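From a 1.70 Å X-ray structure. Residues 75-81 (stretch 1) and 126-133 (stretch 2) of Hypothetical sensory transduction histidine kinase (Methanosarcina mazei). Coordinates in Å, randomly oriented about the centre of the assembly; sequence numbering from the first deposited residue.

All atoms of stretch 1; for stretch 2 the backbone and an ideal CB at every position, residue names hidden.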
# COMPACT_ATOMS: atom_id res chain seq x y z
N VAL A 75 -13.19 3.15 0.36
CA VAL A 75 -12.92 4.53 -0.05
C VAL A 75 -13.51 5.39 1.09
O VAL A 75 -14.59 5.11 1.63
CB VAL A 75 -13.66 4.93 -1.37
CG1 VAL A 75 -13.36 6.44 -1.80
CG2 VAL A 75 -13.25 4.00 -2.51
N TYR A 76 -12.73 6.42 1.46
CA TYR A 76 -13.14 7.14 2.66
C TYR A 76 -12.73 8.60 2.66
O TYR A 76 -11.80 9.01 1.95
CB TYR A 76 -12.67 6.43 3.92
CG TYR A 76 -11.17 6.11 3.95
CD1 TYR A 76 -10.28 7.04 4.43
CD2 TYR A 76 -10.68 4.92 3.36
CE1 TYR A 76 -8.88 6.78 4.45
CE2 TYR A 76 -9.32 4.66 3.36
CZ TYR A 76 -8.44 5.57 3.91
OH TYR A 76 -7.11 5.24 3.90
N LEU A 77 -13.39 9.37 3.55
CA LEU A 77 -13.01 10.75 3.78
C LEU A 77 -12.96 10.88 5.33
O LEU A 77 -13.74 10.19 6.05
CB LEU A 77 -14.14 11.67 3.29
CG LEU A 77 -14.33 11.63 1.76
CD1 LEU A 77 -15.65 12.39 1.42
CD2 LEU A 77 -13.15 12.28 1.05
N GLY A 78 -12.01 11.67 5.84
CA GLY A 78 -12.02 11.90 7.30
C GLY A 78 -11.67 13.39 7.48
O GLY A 78 -10.69 13.84 6.96
N TYR A 79 -12.52 14.15 8.18
CA TYR A 79 -12.32 15.60 8.36
C TYR A 79 -12.02 15.98 9.83
O TYR A 79 -12.40 15.29 10.76
CB TYR A 79 -13.55 16.32 7.95
CG TYR A 79 -13.70 16.43 6.43
CD1 TYR A 79 -14.18 15.35 5.67
CD2 TYR A 79 -13.35 17.63 5.77
CE1 TYR A 79 -14.31 15.50 4.26
CE2 TYR A 79 -13.49 17.76 4.36
CZ TYR A 79 -13.95 16.68 3.66
OH TYR A 79 -14.18 16.85 2.27
N GLU A 80 -11.26 17.06 9.95
CA GLU A 80 -11.09 17.74 11.24
C GLU A 80 -12.43 18.23 11.74
O GLU A 80 -13.42 18.38 11.05
CB GLU A 80 -10.16 18.96 11.01
CG GLU A 80 -8.76 18.65 10.63
CD GLU A 80 -7.97 18.07 11.80
OE1 GLU A 80 -7.49 18.87 12.64
OE2 GLU A 80 -7.80 16.85 11.88
N PRO A 81 -12.51 18.51 13.04
CA PRO A 81 -13.75 19.01 13.62
C PRO A 81 -14.30 20.22 12.90
O PRO A 81 -13.58 21.20 12.69
CB PRO A 81 -13.30 19.37 15.07
CG PRO A 81 -12.27 18.37 15.35
CD PRO A 81 -11.46 18.29 14.03
N UNK A 126 -1.50 6.42 11.51
CA UNK A 126 -0.78 7.04 10.44
C UNK A 126 -1.59 7.33 9.19
O UNK A 126 -1.24 8.23 8.47
CB UNK A 126 0.41 6.15 10.07
N UNK A 127 -2.59 6.53 8.86
CA UNK A 127 -3.29 6.84 7.62
C UNK A 127 -3.82 8.28 7.64
O UNK A 127 -4.03 8.91 6.56
CB UNK A 127 -4.44 5.85 7.40
N UNK A 128 -4.12 8.78 8.84
CA UNK A 128 -4.65 10.17 8.98
C UNK A 128 -3.58 11.07 9.48
O UNK A 128 -3.43 12.17 8.98
CB UNK A 128 -5.85 10.23 9.93
N UNK A 129 -2.82 10.62 10.50
CA UNK A 129 -1.83 11.51 11.14
C UNK A 129 -0.64 11.82 10.23
O UNK A 129 -0.07 12.90 10.29
CB UNK A 129 -1.32 10.88 12.44
N UNK A 130 -0.25 10.89 9.37
CA UNK A 130 0.91 11.23 8.52
C UNK A 130 0.58 12.33 7.50
O UNK A 130 1.34 13.29 7.36
CB UNK A 130 1.40 9.98 7.78
N UNK A 131 -0.54 12.21 6.78
CA UNK A 131 -0.86 13.36 5.93
C UNK A 131 -1.06 14.65 6.69
O UNK A 131 -0.75 15.73 6.16
CB UNK A 131 -2.12 13.07 5.12
N UNK A 132 -1.65 14.59 7.87
CA UNK A 132 -1.86 15.80 8.67
C UNK A 132 -0.55 16.53 9.05
O UNK A 132 -0.47 17.75 8.96
CB UNK A 132 -2.62 15.43 9.94
N UNK A 133 0.46 15.77 9.45
CA UNK A 133 1.69 16.39 9.97
C UNK A 133 2.68 16.67 8.85
O UNK A 133 3.47 17.61 8.93
CB UNK A 133 2.34 15.49 11.02

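Stretch 2 is a helix that crosses the strand of residues 75-79 at 57°, their axes approaching to 10.5 Å.

Position 126 carries its CB out of reach of stretch 1, which offers it nothing; a polar or charged residue would suit, and many others would be tolerated. It is Asp 126, whose backbone O accepts a hydrogen bond from the N of position 130.

At position 127, CA-to-CB points toward the strand, and the ideal CB of 127 lies 4.4 Å from Tyr 76 OH. The long tyrosine ring reaching out from the strand favours an apolar or aromatic partner, although a polar group could also address the hydroxyl. The deposited residue is Tyr 127. Tyr 127 CD1 lies 4.0 Å from Tyr 76 CE1, and the two rings meet obliquely, their planes at 87° and centroids 5.9 Å apart.

Position 128 directs CA-to-CB sideways, with no atom of stretch 1 within 5.5 Å of its ideal CB. The CA of position 128 is nonetheless 7.8 Å from Gly 78 CA, where the strand has no side chain, and beyond lies the carboxylate of Glu 80. A long residue ending in a donor could use both features: tyrosine, with lysine or arginine as alternatives that could reach the carboxylate. Tyr 128, with chi1 t, extends its ring past the glycine, bringing Tyr 128 CE1 to 3.5 Å from Gly 78 O. An ideal CB on Gly 78 would sit just 3.3 Å from Tyr 128 CE1, so the bare glycine gives the ring room. At its tip, Tyr 128 OH donates a short hydrogen bond to Glu 80 OE2 (2.6 Å).

Positions 129 and 130 are out of reach of stretch 1, so polar or apolar residues would do; they are Gln 129 and Leu 130.

At position 131 the N has no bond to the preceding turn and the helix kinks. With phi at -60°, proline fits well. It is Pro 131, which has no amide hydrogen to donate.

Position 132 points toward stretch 1, and the acidic end of Glu 80 lies within range of a long side chain. Lysine or arginine is the natural choice. Lys 132, extended with all four chi angles t, forms a salt bridge from Lys 132 NZ to Glu 80 OE1 (2.9 Å); the carboxylate thus binds Tyr 128 and Lys 132 through different oxygens.

Position 133 is out of reach of stretch 1 and suits many residues. Thr 133 OG1 hydrogen-bonds to Gln 129 O (3.0 Å).

Stretch 2, residues 126-133: DYYQLPKT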
# COMPACT_ATOMS: atom_id res chain seq x y z
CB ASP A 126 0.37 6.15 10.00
CG ASP A 126 1.50 6.14 11.00
OD1 ASP A 126 1.54 7.06 11.87
OD2 ASP A 126 2.34 5.21 10.88
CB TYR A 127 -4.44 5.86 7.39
CG TYR A 127 -5.69 6.08 8.27
CD1 TYR A 127 -6.77 6.77 7.80
CD2 TYR A 127 -5.79 5.52 9.55
CE1 TYR A 127 -7.88 6.94 8.55
CE2 TYR A 127 -6.94 5.68 10.33
CZ TYR A 127 -7.98 6.40 9.82
OH TYR A 127 -9.13 6.56 10.55
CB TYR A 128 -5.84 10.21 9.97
CG TYR A 128 -6.62 11.52 10.02
CD1 TYR A 128 -7.89 11.60 9.46
CD2 TYR A 128 -6.16 12.61 10.73
CE1 TYR A 128 -8.66 12.75 9.54
CE2 TYR A 128 -6.88 13.78 10.78
CZ TYR A 128 -8.13 13.86 10.22
OH TYR A 128 -8.90 15.00 10.34
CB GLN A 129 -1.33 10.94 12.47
CG GLN A 129 -2.42 10.89 13.58
CD GLN A 129 -3.00 12.25 13.88
OE1 GLN A 129 -2.28 13.17 14.14
NE2 GLN A 129 -4.32 12.38 13.86
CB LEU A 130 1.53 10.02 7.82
CG LEU A 130 2.40 9.06 8.64
CD1 LEU A 130 2.97 7.96 7.70
CD2 LEU A 130 3.53 9.83 9.37
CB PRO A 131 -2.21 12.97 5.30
CG PRO A 131 -2.15 11.48 5.22
CD PRO A 131 -1.34 11.03 6.44
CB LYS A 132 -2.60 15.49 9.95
CG LYS A 132 -2.94 16.71 10.78
CD LYS A 132 -3.77 16.36 11.99
CE LYS A 132 -3.93 17.67 12.78
NZ LYS A 132 -5.05 17.68 13.70
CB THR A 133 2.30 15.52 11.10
OG1 THR A 133 2.63 14.23 10.58
CG2 THR A 133 1.33 15.34 12.25
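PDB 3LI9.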